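PDB 4KW3: NS1, which probably binds and unwinds the viral replication origin and nicks one DNA strand to start rolling-circle replication, this chain being its N-terminal origin-recognition and nickase domain. Local coordinates for residues A[9-13]-A[101-105]; A[16-22]-A[114-120]; A[85-89]-A[136-141]; A[142-146]-A[169-173]. All coordinates share one frame; numbering follows the deposited sequence.

Contact 1. Residues A[9-13]-A[101-105]; sequences RAFSQ and CDIIV
The phenyl ring of Phe11 carries the methylene of Asp102 on one face. Asp102 CB sits 3.6 Å from the ring centroid, almost straight above it, which makes a CH-pi contact. At the rim of the ring, in its plane, comes CG1 of Ile104. CD1 of the same isoleucine approaches obliquely and lies 3.7 Å from Phe11 CE2. In Phe11, CG is anti to the backbone N (chi1 -156°), which brings the ring over Asp102 CB and up to Ile104. The carboxylate of Asp102 is the other flat group, turned 42° from the phenyl plane. Its OD2 accepts two bonds from Ser12. The bond from Ser12 N is 2.7 Å long and fairly straight, at 162°, and arrives on the anti side of the carboxylate, somewhat out of plane. The bond from Ser12 OG is 3.0 Å and reaches Asp102 OD2 from above the carboxylate plane. The second oxygen is bridged to the loop by a water, which donates to Asp102 OD1 at 2.6 Å and to Ala10 O at 2.8 Å. Asp102 OD1 also accepts from Asn248 ND2, so both carboxylate oxygens have partners that fix its rotation. One acidic side chain therefore pins the N-terminal loop, residues 9-13, onto the sheet of the nuclease domain. The loop leads into strand 15-21, while Asp102 and Ile104 belong to strand 101-109. Phe11 also packs on Ile119 of strand 114-122 and on Pro204 and Leu205 of helix 204-212.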
loop_
_atom_site.group_PDB
_atom_site.type_symbol
_atom_site.label_atom_id
_atom_site.label_comp_id
_atom_site.label_asym_id
_atom_site.label_seq_id
_atom_site.Cartn_x
_atom_site.Cartn_y
_atom_site.Cartn_z
ATOM N N ARG A 9 -14.978 -5.203 11.894
ATOM C CA ARG A 9 -15.928 -6.312 12.025
ATOM C C ARG A 9 -16.892 -6.408 10.868
ATOM O O ARG A 9 -17.628 -7.391 10.736
ATOM C CB ARG A 9 -16.705 -6.202 13.332
ATOM C CG ARG A 9 -15.888 -6.532 14.551
ATOM C CD ARG A 9 -16.597 -6.172 15.856
ATOM N NE ARG A 9 -15.719 -6.521 16.977
ATOM C CZ ARG A 9 -15.589 -7.752 17.473
ATOM N NH1 ARG A 9 -16.302 -8.758 16.974
ATOM N NH2 ARG A 9 -14.756 -7.975 18.476
ATOM N N ALA A 10 -16.852 -5.398 10.007
ATOM C CA ALA A 10 -17.791 -5.300 8.910
ATOM C C ALA A 10 -17.175 -4.634 7.682
ATOM O O ALA A 10 -16.372 -3.703 7.805
ATOM C CB ALA A 10 -19.014 -4.531 9.374
ATOM N N PHE A 11 -17.593 -5.066 6.496
ATOM C CA PHE A 11 -17.041 -4.497 5.271
ATOM C C PHE A 11 -18.097 -4.344 4.175
ATOM O O PHE A 11 -18.623 -5.337 3.694
ATOM C CB PHE A 11 -15.870 -5.348 4.747
ATOM C CG PHE A 11 -14.910 -4.577 3.877
ATOM C CD1 PHE A 11 -15.233 -4.276 2.553
ATOM C CD2 PHE A 11 -13.683 -4.135 4.390
ATOM C CE1 PHE A 11 -14.365 -3.546 1.752
ATOM C CE2 PHE A 11 -12.794 -3.426 3.593
ATOM C CZ PHE A 11 -13.143 -3.122 2.264
ATOM N N SER A 12 -18.362 -3.098 3.768
ATOM C CA SER A 12 -19.384 -2.771 2.762
ATOM C C SER A 12 -19.278 -3.546 1.458
ATOM O O SER A 12 -18.204 -3.628 0.856
ATOM C CB SER A 12 -19.335 -1.280 2.434
ATOM O OG SER A 12 -19.813 -0.515 3.520
ATOM N N GLN A 13 -20.409 -4.075 1.000
ATOM C CA GLN A 13 -20.454 -4.809 -0.263
ATOM C C GLN A 13 -21.178 -3.977 -1.346
ATOM O O GLN A 13 -21.913 -3.042 -1.022
ATOM C CB GLN A 13 -21.104 -6.184 -0.050
ATOM C CG GLN A 13 -20.310 -7.144 0.838
ATOM C CD GLN A 13 -19.750 -8.323 0.074
ATOM O OE1 GLN A 13 -19.003 -8.167 -0.904
ATOM N NE2 GLN A 13 -20.126 -9.525 0.504
ATOM N N CYS A 101 -18.099 4.107 2.299
ATOM C CA CYS A 101 -17.350 2.963 1.802
ATOM C C CYS A 101 -16.396 2.408 2.844
ATOM O O CYS A 101 -16.064 3.066 3.814
ATOM C CB CYS A 101 -16.540 3.381 0.586
ATOM S SG CYS A 101 -15.509 4.782 0.957
ATOM N N ASP A 102 -15.941 1.186 2.633
ATOM C CA ASP A 102 -14.862 0.670 3.440
ATOM C C ASP A 102 -13.641 0.511 2.561
ATOM O O ASP A 102 -13.751 0.098 1.398
ATOM C CB ASP A 102 -15.244 -0.646 4.119
ATOM C CG ASP A 102 -16.236 -0.450 5.258
ATOM O OD1 ASP A 102 -15.836 0.164 6.274
ATOM O OD2 ASP A 102 -17.392 -0.936 5.156
ATOM N N ILE A 103 -12.483 0.878 3.105
ATOM C CA ILE A 103 -11.245 0.828 2.335
ATOM C C ILE A 103 -10.092 0.278 3.175
ATOM O O ILE A 103 -9.803 0.792 4.260
ATOM C CB ILE A 103 -10.851 2.238 1.825
ATOM C CG1 ILE A 103 -11.955 2.812 0.927
ATOM C CG2 ILE A 103 -9.501 2.202 1.084
ATOM C CD1 ILE A 103 -11.863 4.291 0.726
ATOM N N ILE A 104 -9.439 -0.766 2.669
ATOM C CA ILE A 104 -8.149 -1.192 3.207
ATOM C C ILE A 104 -7.075 -1.030 2.123
ATOM O O ILE A 104 -7.314 -1.366 0.950
ATOM C CB ILE A 104 -8.180 -2.634 3.692
ATOM C CG1 ILE A 104 -9.169 -2.772 4.860
ATOM C CG2 ILE A 104 -6.744 -3.100 4.070
ATOM C CD1 ILE A 104 -9.554 -4.230 5.200
ATOM N N VAL A 105 -5.916 -0.490 2.509
ATOM C CA VAL A 105 -4.780 -0.353 1.600
ATOM C C VAL A 105 -3.543 -0.888 2.305
ATOM O O VAL A 105 -3.323 -0.628 3.495
ATOM C CB VAL A 105 -4.546 1.127 1.104
ATOM C CG1 VAL A 105 -3.277 1.244 0.261
ATOM C CG2 VAL A 105 -5.708 1.632 0.284
HETATM O O HOH W 1 -16.152 -1.042 8.529
#

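Contact 2. Residues A[16-22]-A[114-120]; sequences FTYVFKF and LHCHIIV
Leu114 O accepts the N-H of Phe22 at 2.9 Å, at one end of an antiparallel strand pair. This pair lies in the central sheet of a nuclease fold of the HUH type, here with a His-Cys-His sequence (RCR-2) at residues 115-117. Leu114 CD2 also packs alongside Phe22, 3.8 Å from Phe22 CB. His115 faces Lys21 in a non-hydrogen-bonded pair. Its imidazole stands up on the face shared with Thr17, Val19 and His117. It is a predicted divalent-metal ligand, as is Glu108 close beside it. Cys116 pairs with Phe20 through two backbone bonds, and both side chains go to the opposite face, toward the helices. His117, another predicted ligand, lies side by side with Val19. Val19 CG2 is 3.6 Å from His117 ND1, so the valine methyl packs against the imidazole. The His117 side chain is also near that of Tyr211, the predicted nuclease tyrosine. Ile118 makes two backbone bonds with Tyr18, and its CD1 lies 4.1 Å from Tyr18 CB and 4.2 Å from Phe20 CB. Helix 74-94 packs on it through Val82 and Thr86. Ile119 runs beside Thr17, its CG1 3.8 Å from Thr17 OG1; that hydroxyl is hydrogen-bonded to Thr201. Val120, the last residue of this segment, makes two backbone bonds with Phe16. Val120 CG1 lies between its own backbone N and carbonyl carbon (chi1 50°), and from there meets the edge of the Tyr18 ring, 3.9 Å from Tyr18 CE1.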
loop_
_atom_site.group_PDB
_atom_site.type_symbol
_atom_site.label_atom_id
_atom_site.label_comp_id
_atom_site.label_asym_id
_atom_site.label_seq_id
_atom_site.Cartn_x
_atom_site.Cartn_y
_atom_site.Cartn_z
ATOM N N PHE A 16 -14.254 -4.964 -3.995
ATOM C CA PHE A 16 -13.342 -5.324 -5.069
ATOM C C PHE A 16 -11.908 -5.108 -4.622
ATOM O O PHE A 16 -11.634 -4.278 -3.746
ATOM C CB PHE A 16 -13.674 -4.517 -6.334
ATOM C CG PHE A 16 -15.069 -4.741 -6.817
ATOM C CD1 PHE A 16 -16.122 -3.972 -6.321
ATOM C CD2 PHE A 16 -15.349 -5.768 -7.733
ATOM C CE1 PHE A 16 -17.433 -4.207 -6.743
ATOM C CE2 PHE A 16 -16.654 -6.004 -8.163
ATOM C CZ PHE A 16 -17.695 -5.220 -7.668
ATOM N N THR A 17 -11.000 -5.866 -5.212
ATOM C CA THR A 17 -9.591 -5.780 -4.843
ATOM C C THR A 17 -8.739 -5.414 -6.056
ATOM O O THR A 17 -8.854 -6.028 -7.134
ATOM C CB THR A 17 -9.119 -7.095 -4.189
ATOM O OG1 THR A 17 -9.923 -7.354 -3.027
ATOM C CG2 THR A 17 -7.616 -7.025 -3.780
ATOM N N TYR A 18 -7.914 -4.382 -5.894
ATOM C CA TYR A 18 -7.015 -3.948 -6.968
ATOM C C TYR A 18 -5.545 -4.076 -6.564
ATOM O O TYR A 18 -5.196 -4.036 -5.373
ATOM C CB TYR A 18 -7.278 -2.489 -7.341
ATOM C CG TYR A 18 -8.668 -2.189 -7.868
ATOM C CD1 TYR A 18 -9.719 -1.909 -7.002
ATOM C CD2 TYR A 18 -8.919 -2.151 -9.234
ATOM C CE1 TYR A 18 -10.982 -1.603 -7.483
ATOM C CE2 TYR A 18 -10.169 -1.869 -9.718
ATOM C CZ TYR A 18 -11.205 -1.595 -8.842
ATOM O OH TYR A 18 -12.469 -1.319 -9.347
ATOM N N VAL A 19 -4.682 -4.199 -7.566
ATOM C CA VAL A 19 -3.255 -4.094 -7.334
ATOM C C VAL A 19 -2.681 -2.953 -8.161
ATOM O O VAL A 19 -2.783 -2.941 -9.394
ATOM C CB VAL A 19 -2.488 -5.394 -7.655
ATOM C CG1 VAL A 19 -0.979 -5.160 -7.430
ATOM C CG2 VAL A 19 -2.965 -6.506 -6.768
ATOM N N PHE A 20 -2.080 -1.998 -7.459
ATOM C CA PHE A 20 -1.379 -0.887 -8.074
ATOM C C PHE A 20 0.114 -1.185 -8.066
ATOM O O PHE A 20 0.651 -1.550 -7.035
ATOM C CB PHE A 20 -1.650 0.407 -7.294
ATOM C CG PHE A 20 -0.676 1.510 -7.608
ATOM C CD1 PHE A 20 -0.864 2.324 -8.715
ATOM C CD2 PHE A 20 0.441 1.723 -6.804
ATOM C CE1 PHE A 20 0.037 3.327 -9.016
ATOM C CE2 PHE A 20 1.346 2.731 -7.101
ATOM C CZ PHE A 20 1.140 3.538 -8.206
ATOM N N LYS A 21 0.771 -1.065 -9.217
ATOM C CA LYS A 21 2.228 -1.209 -9.332
ATOM C C LYS A 21 2.858 0.168 -9.530
ATOM O O LYS A 21 2.494 0.878 -10.463
ATOM C CB LYS A 21 2.589 -2.060 -10.545
ATOM C CG LYS A 21 3.008 -3.477 -10.260
ATOM C CD LYS A 21 3.745 -4.077 -11.471
ATOM C CE LYS A 21 2.797 -4.426 -12.635
ATOM N NZ LYS A 21 2.439 -5.880 -12.714
ATOM N N PHE A 22 3.792 0.563 -8.671
ATOM C CA PHE A 22 4.508 1.819 -8.897
ATOM C C PHE A 22 5.283 1.774 -10.242
ATOM O O PHE A 22 6.169 0.944 -10.443
ATOM C CB PHE A 22 5.448 2.114 -7.726
ATOM C CG PHE A 22 5.941 3.523 -7.703
ATOM C CD1 PHE A 22 7.051 3.892 -8.434
ATOM C CD2 PHE A 22 5.280 4.485 -6.965
ATOM C CE1 PHE A 22 7.490 5.200 -8.425
ATOM C CE2 PHE A 22 5.720 5.792 -6.950
ATOM C CZ PHE A 22 6.826 6.147 -7.683
ATOM N N LEU A 114 7.059 -2.825 -6.406
ATOM C CA LEU A 114 6.569 -1.984 -5.330
ATOM C C LEU A 114 5.058 -1.796 -5.529
ATOM O O LEU A 114 4.622 -1.035 -6.393
ATOM C CB LEU A 114 7.294 -0.631 -5.368
ATOM C CG LEU A 114 6.779 0.448 -4.416
ATOM C CD1 LEU A 114 6.885 -0.050 -2.985
ATOM C CD2 LEU A 114 7.557 1.762 -4.585
ATOM N N HIS A 115 4.244 -2.489 -4.744
ATOM C CA HIS A 115 2.817 -2.404 -5.006
ATOM C C HIS A 115 1.922 -2.084 -3.817
ATOM O O HIS A 115 2.328 -2.167 -2.673
ATOM C CB HIS A 115 2.312 -3.638 -5.781
ATOM C CG HIS A 115 2.648 -4.943 -5.150
ATOM N ND1 HIS A 115 3.114 -6.012 -5.883
ATOM C CD2 HIS A 115 2.543 -5.375 -3.873
ATOM C CE1 HIS A 115 3.325 -7.035 -5.072
ATOM N NE2 HIS A 115 2.978 -6.678 -3.848
ATOM N N CYS A 116 0.695 -1.691 -4.116
ATOM C CA CYS A 116 -0.323 -1.583 -3.096
ATOM C C CYS A 116 -1.494 -2.491 -3.448
ATOM O O CYS A 116 -1.907 -2.564 -4.613
ATOM C CB CYS A 116 -0.832 -0.160 -3.018
ATOM S SG CYS A 116 0.324 0.939 -2.291
ATOM N N HIS A 117 -2.034 -3.161 -2.437
ATOM C CA HIS A 117 -3.314 -3.840 -2.569
ATOM C C HIS A 117 -4.354 -2.914 -1.978
ATOM O O HIS A 117 -4.115 -2.295 -0.919
ATOM C CB HIS A 117 -3.325 -5.153 -1.809
ATOM C CG HIS A 117 -2.438 -6.197 -2.398
ATOM N ND1 HIS A 117 -2.914 -7.183 -3.245
ATOM C CD2 HIS A 117 -1.103 -6.403 -2.279
ATOM C CE1 HIS A 117 -1.909 -7.958 -3.608
ATOM N NE2 HIS A 117 -0.801 -7.504 -3.040
ATOM N N ILE A 118 -5.474 -2.784 -2.690
ATOM C CA ILE A 118 -6.601 -1.985 -2.230
ATOM C C ILE A 118 -7.849 -2.854 -2.195
ATOM O O ILE A 118 -8.254 -3.407 -3.216
ATOM C CB ILE A 118 -6.885 -0.813 -3.196
ATOM C CG1 ILE A 118 -5.623 0.016 -3.414
ATOM C CG2 ILE A 118 -8.055 0.056 -2.718
ATOM C CD1 ILE A 118 -4.999 -0.182 -4.761
ATOM N N ILE A 119 -8.459 -2.977 -1.027
ATOM C CA ILE A 119 -9.790 -3.564 -0.953
ATOM C C ILE A 119 -10.768 -2.420 -0.722
ATOM O O ILE A 119 -10.665 -1.683 0.259
ATOM C CB ILE A 119 -9.932 -4.609 0.184
ATOM C CG1 ILE A 119 -8.807 -5.638 0.129
ATOM C CG2 ILE A 119 -11.259 -5.320 0.078
ATOM C CD1 ILE A 119 -8.721 -6.466 1.361
ATOM N N VAL A 120 -11.708 -2.264 -1.639
ATOM C CA VAL A 120 -12.682 -1.197 -1.525
ATOM C C VAL A 120 -14.110 -1.691 -1.799
ATOM O O VAL A 120 -14.358 -2.490 -2.724
ATOM C CB VAL A 120 -12.310 -0.030 -2.449
ATOM C CG1 VAL A 120 -12.028 -0.530 -3.874
ATOM C CG2 VAL A 120 -13.388 1.021 -2.424
#

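Contact 3. Residues A[85-89]-A[136-141]; sequences ATTTL and QFYGLI
Leu89 N donates to Ala85 O at 2.8 Å, an ordinary helical bond that sets Ala85 and Leu89 one turn apart, both facing helix 134-149. The contact is a crossing of two helices that pack on one face of the central sheet of the nuclease domain. Their short axes pass 8.9 Å apart at 133°, and no hydrogen bond joins the two segments. Ala85 brings the backbones close at one end. Its methyl, Ala85 CB, rests 3.5 Å from Ile141 CA and 3.6 Å from Leu140 O. Leu140 then reaches across between Thr88 and Leu89. Leu140 CD1 touches Leu89 CA at 3.6 Å, while Leu140 CD2 meets Thr88 CG2 at 4.0 Å. Thr86 OG1 lies in the plane of the Phe137 ring, at its edge near CZ, and is hydrogen-bonded to Val82 O in its own helix. That ring also meets Tyr18 edge-to-face, which ties the crossing to strand 15-21. Gln136 is extended, and its amide end crosses Leu89 at CD1; Gln136 OE1 is hydrogen-bonded to Lys93 NZ. Leu89 turns its CG away from its own backbone N (chi1 174°), and its branches so reach helix 134-149. One branch lies over the Phe137 ring: Leu89 CD2 is 3.7 Å from the ring centroid, 12° off the normal.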
loop_
_atom_site.group_PDB
_atom_site.type_symbol
_atom_site.label_atom_id
_atom_site.label_comp_id
_atom_site.label_asym_id
_atom_site.label_seq_id
_atom_site.Cartn_x
_atom_site.Cartn_y
_atom_site.Cartn_z
ATOM N N ALA A 85 -6.502 8.555 -2.843
ATOM C CA ALA A 85 -6.985 8.369 -4.201
ATOM C C ALA A 85 -8.249 7.497 -4.249
ATOM O O ALA A 85 -9.172 7.788 -5.019
ATOM C CB ALA A 85 -5.893 7.804 -5.094
ATOM N N THR A 86 -8.289 6.460 -3.410
ATOM C CA THR A 86 -9.430 5.547 -3.338
ATOM C C THR A 86 -10.675 6.277 -2.829
ATOM O O THR A 86 -11.790 6.061 -3.310
ATOM C CB THR A 86 -9.158 4.345 -2.393
ATOM O OG1 THR A 86 -7.996 3.626 -2.818
ATOM C CG2 THR A 86 -10.336 3.394 -2.382
ATOM N N THR A 87 -10.459 7.122 -1.834
ATOM C CA THR A 87 -11.477 8.003 -1.285
ATOM C C THR A 87 -12.003 8.916 -2.379
ATOM O O THR A 87 -13.215 9.065 -2.551
ATOM C CB THR A 87 -10.890 8.843 -0.129
ATOM O OG1 THR A 87 -10.689 7.989 1.007
ATOM C CG2 THR A 87 -11.822 9.909 0.264
ATOM N N THR A 88 -11.086 9.539 -3.110
ATOM C CA THR A 88 -11.473 10.366 -4.236
ATOM C C THR A 88 -12.284 9.551 -5.255
ATOM O O THR A 88 -13.314 10.028 -5.748
ATOM C CB THR A 88 -10.252 11.002 -4.906
ATOM O OG1 THR A 88 -9.544 11.792 -3.942
ATOM C CG2 THR A 88 -10.674 11.895 -6.101
ATOM N N LEU A 89 -11.831 8.324 -5.545
ATOM C CA LEU A 89 -12.534 7.440 -6.478
ATOM C C LEU A 89 -13.976 7.206 -6.061
ATOM O O LEU A 89 -14.890 7.427 -6.862
ATOM C CB LEU A 89 -11.844 6.090 -6.607
ATOM C CG LEU A 89 -12.623 5.072 -7.467
ATOM C CD1 LEU A 89 -12.579 5.384 -8.949
ATOM C CD2 LEU A 89 -12.093 3.668 -7.233
ATOM N N GLN A 136 -9.044 5.055 -14.533
ATOM C CA GLN A 136 -9.455 6.196 -13.744
ATOM C C GLN A 136 -8.801 6.132 -12.363
ATOM O O GLN A 136 -8.237 7.120 -11.886
ATOM C CB GLN A 136 -10.979 6.200 -13.631
ATOM C CG GLN A 136 -11.583 7.298 -12.795
ATOM C CD GLN A 136 -13.047 7.042 -12.459
ATOM O OE1 GLN A 136 -13.569 5.945 -12.677
ATOM N NE2 GLN A 136 -13.727 8.072 -11.965
ATOM N N PHE A 137 -8.869 4.957 -11.742
ATOM C CA PHE A 137 -8.315 4.726 -10.418
ATOM C C PHE A 137 -6.808 4.962 -10.467
ATOM O O PHE A 137 -6.249 5.646 -9.606
ATOM C CB PHE A 137 -8.632 3.303 -9.953
ATOM C CG PHE A 137 -8.542 3.103 -8.456
ATOM C CD1 PHE A 137 -8.067 4.114 -7.621
ATOM C CD2 PHE A 137 -8.931 1.896 -7.884
ATOM C CE1 PHE A 137 -7.987 3.930 -6.240
ATOM C CE2 PHE A 137 -8.839 1.698 -6.515
ATOM C CZ PHE A 137 -8.374 2.720 -5.687
ATOM N N TYR A 138 -6.169 4.392 -11.484
ATOM C CA TYR A 138 -4.742 4.568 -11.742
ATOM C C TYR A 138 -4.364 6.051 -11.814
ATOM O O TYR A 138 -3.360 6.472 -11.231
ATOM C CB TYR A 138 -4.363 3.885 -13.056
ATOM C CG TYR A 138 -2.872 3.777 -13.324
ATOM C CD1 TYR A 138 -1.992 3.327 -12.342
ATOM C CD2 TYR A 138 -2.348 4.095 -14.577
ATOM C CE1 TYR A 138 -0.623 3.213 -12.597
ATOM C CE2 TYR A 138 -0.999 3.990 -14.838
ATOM C CZ TYR A 138 -0.137 3.556 -13.846
ATOM O OH TYR A 138 1.202 3.455 -14.125
ATOM N N GLY A 139 -5.171 6.838 -12.521
ATOM C CA GLY A 139 -4.882 8.244 -12.708
ATOM C C GLY A 139 -5.020 9.050 -11.430
ATOM O O GLY A 139 -4.207 9.914 -11.135
ATOM N N LEU A 140 -6.060 8.759 -10.667
ATOM C CA LEU A 140 -6.247 9.377 -9.378
ATOM C C LEU A 140 -5.074 9.051 -8.437
ATOM O O LEU A 140 -4.627 9.908 -7.672
ATOM C CB LEU A 140 -7.560 8.904 -8.772
ATOM C CG LEU A 140 -8.835 9.296 -9.517
ATOM C CD1 LEU A 140 -10.047 8.680 -8.818
ATOM C CD2 LEU A 140 -8.964 10.789 -9.577
ATOM N N ILE A 141 -4.589 7.810 -8.484
ATOM C CA ILE A 141 -3.475 7.403 -7.629
ATOM C C ILE A 141 -2.246 8.183 -8.011
ATOM O O ILE A 141 -1.548 8.704 -7.144
ATOM C CB ILE A 141 -3.167 5.903 -7.713
ATOM C CG1 ILE A 141 -4.203 5.107 -6.916
ATOM C CG2 ILE A 141 -1.770 5.603 -7.177
ATOM C CD1 ILE A 141 -4.152 3.599 -7.159
#

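Contact 4. Residues A[142-146]-A[169-173]; sequences LAEII and LKKAE
Leu142 opens the contact by reaching across to three residues of helix 160-177. That helix packs on helix 134-149, which itself covers the sheet through Phe20. The two form a nearly antiparallel pair; their short axes are 9.7 Å apart and 158° from parallel. The branches of Leu142 divide the work. Leu142 CD1 lies 3.6 Å from Glu173 N and 3.7 Å from Ala172 CB, so it rests on the backbone and the Ala172 methyl. Leu142 CD2 meets Leu169 CD2 instead. Ala143 sits at the border of the interface. Its methyl, Ala143 CB, lies 3.6 Å from Glu173 OE2, a packing contact and not a bond. Ile145 offers its gamma methyl: Ile145 CG2 is 3.7 Å from Leu169 CD1, and the two side chains cross at about a right angle. Both residues also touch Phe22, so the loop after strand 15-21 is covered here. Ile146 and Leu169 slide past each other in opposite directions, with Ile146 CG1 3.7 Å from Leu169 CB. No hydrogen bond or salt bridge links the two segments, and the pairing rests on aliphatic groups. Glu173 nevertheless lies within the interface. It is extended from chi1 (179°) onward, so its carboxylate reaches Ala143 and Ile146. The stem of Lys170 adds a last aliphatic patch beside the same isoleucine. Ile146 CD1 touches both, 3.5 Å from Glu173 OE1 and 4.0 Å from Lys170 CG.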
loop_
_atom_site.group_PDB
_atom_site.type_symbol
_atom_site.label_atom_id
_atom_site.label_comp_id
_atom_site.label_asym_id
_atom_site.label_seq_id
_atom_site.Cartn_x
_atom_site.Cartn_y
_atom_site.Cartn_z
ATOM N N LEU A 142 -1.986 8.255 -9.316
ATOM C CA LEU A 142 -0.829 8.978 -9.832
ATOM C C LEU A 142 -0.884 10.465 -9.478
ATOM O O LEU A 142 0.141 11.062 -9.143
ATOM C CB LEU A 142 -0.683 8.778 -11.343
ATOM C CG LEU A 142 -0.288 7.360 -11.783
ATOM C CD1 LEU A 142 -0.446 7.165 -13.305
ATOM C CD2 LEU A 142 1.120 6.958 -11.306
ATOM N N ALA A 143 -2.077 11.056 -9.543
ATOM C CA ALA A 143 -2.245 12.470 -9.199
ATOM C C ALA A 143 -1.770 12.743 -7.764
ATOM O O ALA A 143 -1.083 13.739 -7.521
ATOM C CB ALA A 143 -3.673 12.926 -9.405
ATOM N N GLU A 144 -2.135 11.860 -6.828
ATOM C CA GLU A 144 -1.714 11.983 -5.431
ATOM C C GLU A 144 -0.200 11.845 -5.211
ATOM O O GLU A 144 0.400 12.631 -4.473
ATOM C CB GLU A 144 -2.424 10.950 -4.559
ATOM C CG GLU A 144 -3.867 11.238 -4.335
ATOM C CD GLU A 144 -4.101 12.378 -3.358
ATOM O OE1 GLU A 144 -3.130 12.826 -2.702
ATOM O OE2 GLU A 144 -5.267 12.824 -3.257
ATOM N N ILE A 145 0.395 10.844 -5.852
ATOM C CA ILE A 145 1.830 10.619 -5.807
ATOM C C ILE A 145 2.596 11.821 -6.374
ATOM O O ILE A 145 3.494 12.357 -5.733
ATOM C CB ILE A 145 2.205 9.366 -6.620
ATOM C CG1 ILE A 145 1.619 8.110 -5.974
ATOM C CG2 ILE A 145 3.710 9.258 -6.763
ATOM C CD1 ILE A 145 1.811 6.844 -6.784
ATOM N N ILE A 146 2.205 12.249 -7.570
ATOM C CA ILE A 146 2.820 13.386 -8.236
ATOM C C ILE A 146 2.792 14.629 -7.352
ATOM O O ILE A 146 3.794 15.344 -7.245
ATOM C CB ILE A 146 2.116 13.642 -9.594
ATOM C CG1 ILE A 146 2.581 12.598 -10.612
ATOM C CG2 ILE A 146 2.361 15.069 -10.122
ATOM C CD1 ILE A 146 1.676 12.498 -11.836
ATOM N N LEU A 169 5.982 9.458 -14.061
ATOM C CA LEU A 169 4.673 9.514 -13.436
ATOM C C LEU A 169 3.676 10.367 -14.230
ATOM O O LEU A 169 2.519 9.983 -14.403
ATOM C CB LEU A 169 4.800 10.042 -12.003
ATOM C CG LEU A 169 5.615 9.160 -11.048
ATOM C CD1 LEU A 169 5.866 9.889 -9.746
ATOM C CD2 LEU A 169 4.916 7.846 -10.786
ATOM N N LYS A 170 4.115 11.538 -14.683
ATOM C CA LYS A 170 3.233 12.453 -15.399
ATOM C C LYS A 170 2.802 11.873 -16.745
ATOM O O LYS A 170 1.680 12.088 -17.191
ATOM C CB LYS A 170 3.882 13.838 -15.584
ATOM C CG LYS A 170 4.003 14.669 -14.290
ATOM C CD LYS A 170 4.391 16.117 -14.563
ATOM C CE LYS A 170 3.198 16.991 -14.961
ATOM N NZ LYS A 170 2.277 17.216 -13.790
ATOM N N LYS A 171 3.698 11.136 -17.384
ATOM C CA LYS A 171 3.393 10.507 -18.657
ATOM C C LYS A 171 2.369 9.397 -18.435
ATOM O O LYS A 171 1.378 9.282 -19.171
ATOM C CB LYS A 171 4.673 9.963 -19.292
ATOM C CG LYS A 171 4.464 9.186 -20.561
ATOM C CD LYS A 171 5.804 8.829 -21.192
ATOM C CE LYS A 171 5.645 7.807 -22.312
ATOM N NZ LYS A 171 5.476 6.422 -21.781
ATOM N N ALA A 172 2.616 8.593 -17.404
ATOM C CA ALA A 172 1.695 7.535 -17.010
ATOM C C ALA A 172 0.317 8.106 -16.713
ATOM O O ALA A 172 -0.709 7.505 -17.057
ATOM C CB ALA A 172 2.228 6.796 -15.783
ATOM N N GLU A 173 0.307 9.274 -16.077
ATOM C CA GLU A 173 -0.927 9.939 -15.707
ATOM C C GLU A 173 -1.701 10.379 -16.946
ATOM O O GLU A 173 -2.929 10.322 -16.970
ATOM C CB GLU A 173 -0.652 11.138 -14.800
ATOM C CG GLU A 173 -1.914 11.872 -14.402
ATOM C CD GLU A 173 -1.654 13.158 -13.659
ATOM O OE1 GLU A 173 -0.689 13.890 -14.012
ATOM O OE2 GLU A 173 -2.436 13.434 -12.725
#

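From the N terminus, the loop at 9-13 waits for strand 101-109 to close contact 1. Strand 15-21 follows and waits for strand 114-122, which closes contact 2. The two closures cross along the chain, and they meet in the sheet, where Ile104 O probably bonds to Ile119 N. Helix 74-94 lies inside both loops and closes contact 3 only with helix 134-149, so contact 3 crosses contacts 1 and 2. Phe20 and Ile118 join the sheet to that helix layer. Contact 4 comes in series, closing the shortest of the four chain spans, the 22 residues between its segments. Helix 134-149 serves contacts 3 and 4, so the layers build outward from the sheet.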